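Local coordinates for protein (endoglucanase (e.c.3.2.1.4)) (Streptomyces lividans, PDB 2NLR) that hydrolyses internal beta-1,4-glucosidic bonds of cellulose as a family 12 endoglucanase, probably through a covalent glycosyl-enzyme intermediate, at residues T81-G92 and L211-T222. Residues are numbered along the deposited sequence; the frame is centred on the assembly and turned at random. Where two conformers were deposited one is given.
Sequences TVSAAPSSISYG and LAVNSFSSTVET
The side chains of Ile89 and Val213 cross at about a right angle, Ile89 CD1 lying 4.0 Å from Val213 CG1. They sit on the inner face of an antiparallel strand pair, 86-92 with 212-218, in the outer sheet of the family 12 beta-sandwich. This face is the tight side. Tyr91 lies alongside Val213, with its CE1 3.8 Å from Val213 CG2, and Ile89 CD1 lies over one face of its ring, offset toward the rim. Strands 98-108 and 194-204 of the other sheet close over this layer. The Tyr91 hydroxyl bonds to Gly201 O. Ser87 also points inward. Its OG is anti to the backbone N (chi1 -176°), which brings it 2.7 Å from Ser217 O, in the carbonyl plane. Ser217 O accepts two bonds, the other from Ser88 N. Tyr103 OH also bonds Ser87 OG.

The other face is looser, polar and partly open to solvent. Ser88 and Ser217 each have two conformers. In one arrangement their OG atoms are hydrogen-bonded at 2.6 Å and a water joins Ser88 OG to Ser215 OG. Another water links Pro86 O to Thr219 OG1.

In one classic beta bulge, beyond the regular strands, Ser83 and Ala84 both face Glu221. There Val82 CG2 packs 3.7 Å from Val220 CG1. Glu221 is exposed, but its CB touches Ser83 OG. In a second, which breaks the strand ladder, Asn214 and Ser215 both face Ser90. Asn214 N gives Ser90 O a 2.8 Å bond. Its ND2 donates to Ser90 OG at 3.1 Å, almost straight at 171°, with OG in the amide plane.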
loop_
_atom_site.group_PDB
_atom_site.type_symbol
_atom_site.label_atom_id
_atom_site.label_comp_id
_atom_site.label_asym_id
_atom_site.label_seq_id
_atom_site.Cartn_x
_atom_site.Cartn_y
_atom_site.Cartn_z
ATOM N N THR A 81 4.197 19.098 9.965
ATOM C CA THR A 81 2.933 19.781 10.131
ATOM C C THR A 81 1.790 18.765 10.494
ATOM O O THR A 81 0.672 19.213 10.761
ATOM C CB THR A 81 2.498 20.614 8.913
ATOM O OG1 THR A 81 2.100 19.760 7.853
ATOM C CG2 THR A 81 3.654 21.534 8.448
ATOM N N VAL A 82 2.099 17.474 10.497
ATOM C CA VAL A 82 1.081 16.456 10.668
ATOM C C VAL A 82 0.951 16.098 12.135
ATOM O O VAL A 82 1.908 15.610 12.747
ATOM C CB VAL A 82 1.406 15.194 9.862
ATOM C CG1 VAL A 82 0.414 14.067 10.153
ATOM C CG2 VAL A 82 1.424 15.566 8.358
ATOM N N SER A 83 -0.242 16.321 12.682
ATOM C CA SER A 83 -0.545 15.894 14.022
ATOM C C SER A 83 -0.893 14.433 14.157
ATOM O O SER A 83 -0.626 13.788 15.159
ATOM C CB SER A 83 -1.772 16.744 14.481
ATOM O OG SER A 83 -2.948 16.558 13.684
ATOM N N ALA A 84 -1.515 13.860 13.178
ATOM C CA ALA A 84 -1.951 12.488 13.140
ATOM C C ALA A 84 -2.353 12.112 11.751
ATOM O O ALA A 84 -2.852 12.975 11.014
ATOM C CB ALA A 84 -3.152 12.233 14.091
ATOM N N ALA A 85 -2.213 10.829 11.388
ATOM C CA ALA A 85 -2.605 10.320 10.076
ATOM C C ALA A 85 -3.343 9.031 10.246
ATOM O O ALA A 85 -2.860 7.971 9.786
ATOM C CB ALA A 85 -1.392 10.224 9.122
ATOM N N PRO A 86 -4.513 9.037 10.855
ATOM C CA PRO A 86 -5.248 7.796 11.089
ATOM C C PRO A 86 -5.676 7.133 9.789
ATOM O O PRO A 86 -6.091 7.814 8.831
ATOM C CB PRO A 86 -6.462 8.256 11.901
ATOM C CG PRO A 86 -6.688 9.704 11.471
ATOM C CD PRO A 86 -5.270 10.216 11.315
ATOM N N SER A 87 -5.612 5.814 9.768
ATOM C CA SER A 87 -6.110 5.012 8.683
ATOM C C SER A 87 -6.720 3.754 9.262
ATOM O O SER A 87 -6.327 3.261 10.301
ATOM C CB SER A 87 -4.969 4.699 7.680
ATOM O OG SER A 87 -5.415 4.000 6.550
ATOM N N SER A 88 -7.705 3.216 8.542
ATOM C CA SER A 88 -8.280 1.925 8.921
ATOM C C SER A 88 -8.610 1.109 7.683
ATOM O O SER A 88 -8.750 1.634 6.568
ATOM C CB SER A 88 -9.571 2.027 9.725
ATOM O OG SER A 88 -10.553 2.606 8.865
ATOM N N ILE A 89 -8.644 -0.199 7.916
ATOM C CA ILE A 89 -8.858 -1.124 6.838
ATOM C C ILE A 89 -9.572 -2.352 7.376
ATOM O O ILE A 89 -9.407 -2.766 8.508
ATOM C CB ILE A 89 -7.547 -1.519 6.158
ATOM C CG1 ILE A 89 -7.849 -2.242 4.818
ATOM C CG2 ILE A 89 -6.675 -2.320 7.093
ATOM C CD1 ILE A 89 -7.012 -1.892 3.691
ATOM N N SER A 90 -10.372 -2.944 6.503
ATOM C CA SER A 90 -10.964 -4.288 6.640
ATOM C C SER A 90 -10.653 -5.050 5.366
ATOM O O SER A 90 -11.033 -4.576 4.267
ATOM C CB SER A 90 -12.475 -4.226 6.889
ATOM O OG SER A 90 -13.020 -5.535 6.802
ATOM N N TYR A 91 -9.993 -6.181 5.517
ATOM C CA TYR A 91 -9.589 -7.016 4.402
ATOM C C TYR A 91 -10.383 -8.304 4.343
ATOM O O TYR A 91 -10.741 -8.885 5.400
ATOM C CB TYR A 91 -8.142 -7.374 4.575
ATOM C CG TYR A 91 -7.061 -6.490 4.109
ATOM C CD1 TYR A 91 -6.940 -6.181 2.756
ATOM C CD2 TYR A 91 -6.108 -5.979 4.938
ATOM C CE1 TYR A 91 -5.946 -5.384 2.268
ATOM C CE2 TYR A 91 -5.066 -5.193 4.469
ATOM C CZ TYR A 91 -4.986 -4.899 3.151
ATOM O OH TYR A 91 -3.922 -4.121 2.681
ATOM N N GLY A 92 -10.625 -8.764 3.134
ATOM C CA GLY A 92 -11.123 -10.102 2.806
ATOM C C GLY A 92 -10.029 -10.915 2.153
ATOM O O GLY A 92 -9.508 -10.557 1.104
ATOM N N LEU A 211 -9.842 -11.623 -3.431
ATOM C CA LEU A 211 -9.263 -10.696 -2.447
ATOM C C LEU A 211 -10.094 -9.419 -2.439
ATOM O O LEU A 211 -10.509 -8.940 -3.494
ATOM C CB LEU A 211 -7.817 -10.411 -2.816
ATOM C CG LEU A 211 -6.837 -11.588 -2.635
ATOM C CD1 LEU A 211 -5.492 -11.292 -3.245
ATOM C CD2 LEU A 211 -6.663 -11.963 -1.161
ATOM N N ALA A 212 -10.283 -8.844 -1.256
ATOM C CA ALA A 212 -11.068 -7.641 -1.190
ATOM C C ALA A 212 -10.550 -6.702 -0.121
ATOM O O ALA A 212 -10.099 -7.091 0.974
ATOM C CB ALA A 212 -12.517 -7.948 -0.831
ATOM N N VAL A 213 -10.645 -5.404 -0.389
ATOM C CA VAL A 213 -10.640 -4.342 0.631
ATOM C C VAL A 213 -12.094 -4.030 0.888
ATOM O O VAL A 213 -12.809 -3.490 0.036
ATOM C CB VAL A 213 -9.852 -3.104 0.188
ATOM C CG1 VAL A 213 -10.117 -1.972 1.181
ATOM C CG2 VAL A 213 -8.379 -3.479 0.084
ATOM N N ASN A 214 -12.619 -4.451 2.016
ATOM C CA ASN A 214 -14.000 -4.224 2.353
ATOM C C ASN A 214 -14.243 -2.768 2.703
ATOM O O ASN A 214 -15.298 -2.234 2.352
ATOM C CB ASN A 214 -14.414 -5.111 3.520
ATOM C CG ASN A 214 -14.272 -6.575 3.325
ATOM O OD1 ASN A 214 -14.619 -7.082 2.259
ATOM N ND2 ASN A 214 -13.741 -7.262 4.341
ATOM N N SER A 215 -13.324 -2.139 3.392
ATOM C CA SER A 215 -13.440 -0.744 3.736
ATOM C C SER A 215 -12.034 -0.191 3.973
ATOM O O SER A 215 -11.128 -0.934 4.346
ATOM C CB SER A 215 -14.263 -0.432 4.984
ATOM O OG SER A 215 -13.730 -1.091 6.110
ATOM N N PHE A 216 -11.927 1.106 3.768
ATOM C CA PHE A 216 -10.669 1.804 3.934
ATOM C C PHE A 216 -10.965 3.246 4.326
ATOM O O PHE A 216 -11.885 3.845 3.775
ATOM C CB PHE A 216 -9.904 1.827 2.637
ATOM C CG PHE A 216 -8.689 2.729 2.544
ATOM C CD1 PHE A 216 -7.480 2.342 3.091
ATOM C CD2 PHE A 216 -8.742 3.939 1.926
ATOM C CE1 PHE A 216 -6.352 3.105 3.002
ATOM C CE2 PHE A 216 -7.594 4.740 1.792
ATOM C CZ PHE A 216 -6.402 4.299 2.322
ATOM N N SER A 217 -10.162 3.793 5.205
ATOM C CA SER A 217 -10.178 5.216 5.457
ATOM C C SER A 217 -8.741 5.739 5.608
ATOM O O SER A 217 -7.900 4.969 6.068
ATOM C CB SER A 217 -11.008 5.554 6.712
ATOM O OG SER A 217 -10.425 5.023 7.878
ATOM N N SER A 218 -8.505 7.008 5.292
ATOM C CA SER A 218 -7.236 7.666 5.559
ATOM C C SER A 218 -7.476 9.150 5.631
ATOM O O SER A 218 -8.095 9.680 4.697
ATOM C CB SER A 218 -6.210 7.381 4.443
ATOM O OG SER A 218 -5.134 8.277 4.438
ATOM N N THR A 219 -6.997 9.797 6.673
ATOM C CA THR A 219 -7.011 11.221 6.851
ATOM C C THR A 219 -5.654 11.649 7.313
ATOM O O THR A 219 -4.941 10.908 8.001
ATOM C CB THR A 219 -8.042 11.649 7.908
ATOM O OG1 THR A 219 -9.306 11.085 7.574
ATOM C CG2 THR A 219 -8.207 13.169 7.986
ATOM N N VAL A 220 -5.243 12.845 6.957
ATOM C CA VAL A 220 -3.925 13.357 7.397
ATOM C C VAL A 220 -4.256 14.685 7.970
ATOM O O VAL A 220 -4.654 15.590 7.218
ATOM C CB VAL A 220 -2.830 13.361 6.254
ATOM C CG1 VAL A 220 -1.539 13.913 6.775
ATOM C CG2 VAL A 220 -2.645 11.978 5.606
ATOM N N GLU A 221 -4.163 14.840 9.299
ATOM C CA GLU A 221 -4.484 16.010 10.046
ATOM C C GLU A 221 -3.293 16.880 10.420
ATOM O O GLU A 221 -2.251 16.402 10.805
ATOM C CB GLU A 221 -5.058 15.652 11.424
ATOM C CG GLU A 221 -6.192 14.599 11.318
ATOM C CD GLU A 221 -6.915 14.209 12.570
ATOM O OE1 GLU A 221 -6.535 14.749 13.656
ATOM O OE2 GLU A 221 -7.852 13.315 12.534
ATOM N N THR A 222 -3.503 18.189 10.246
ATOM C CA THR A 222 -2.366 19.089 10.359
ATOM C C THR A 222 -2.531 20.087 11.493
ATOM O O THR A 222 -1.555 20.832 11.691
ATOM C CB THR A 222 -2.073 19.903 9.083
ATOM O OG1 THR A 222 -3.292 20.447 8.523
ATOM C CG2 THR A 222 -1.365 19.025 8.044
HETATM O O HOH W 1 -9.283 8.176 8.453
HETATM O O HOH W 2 -12.132 0.835 7.311
#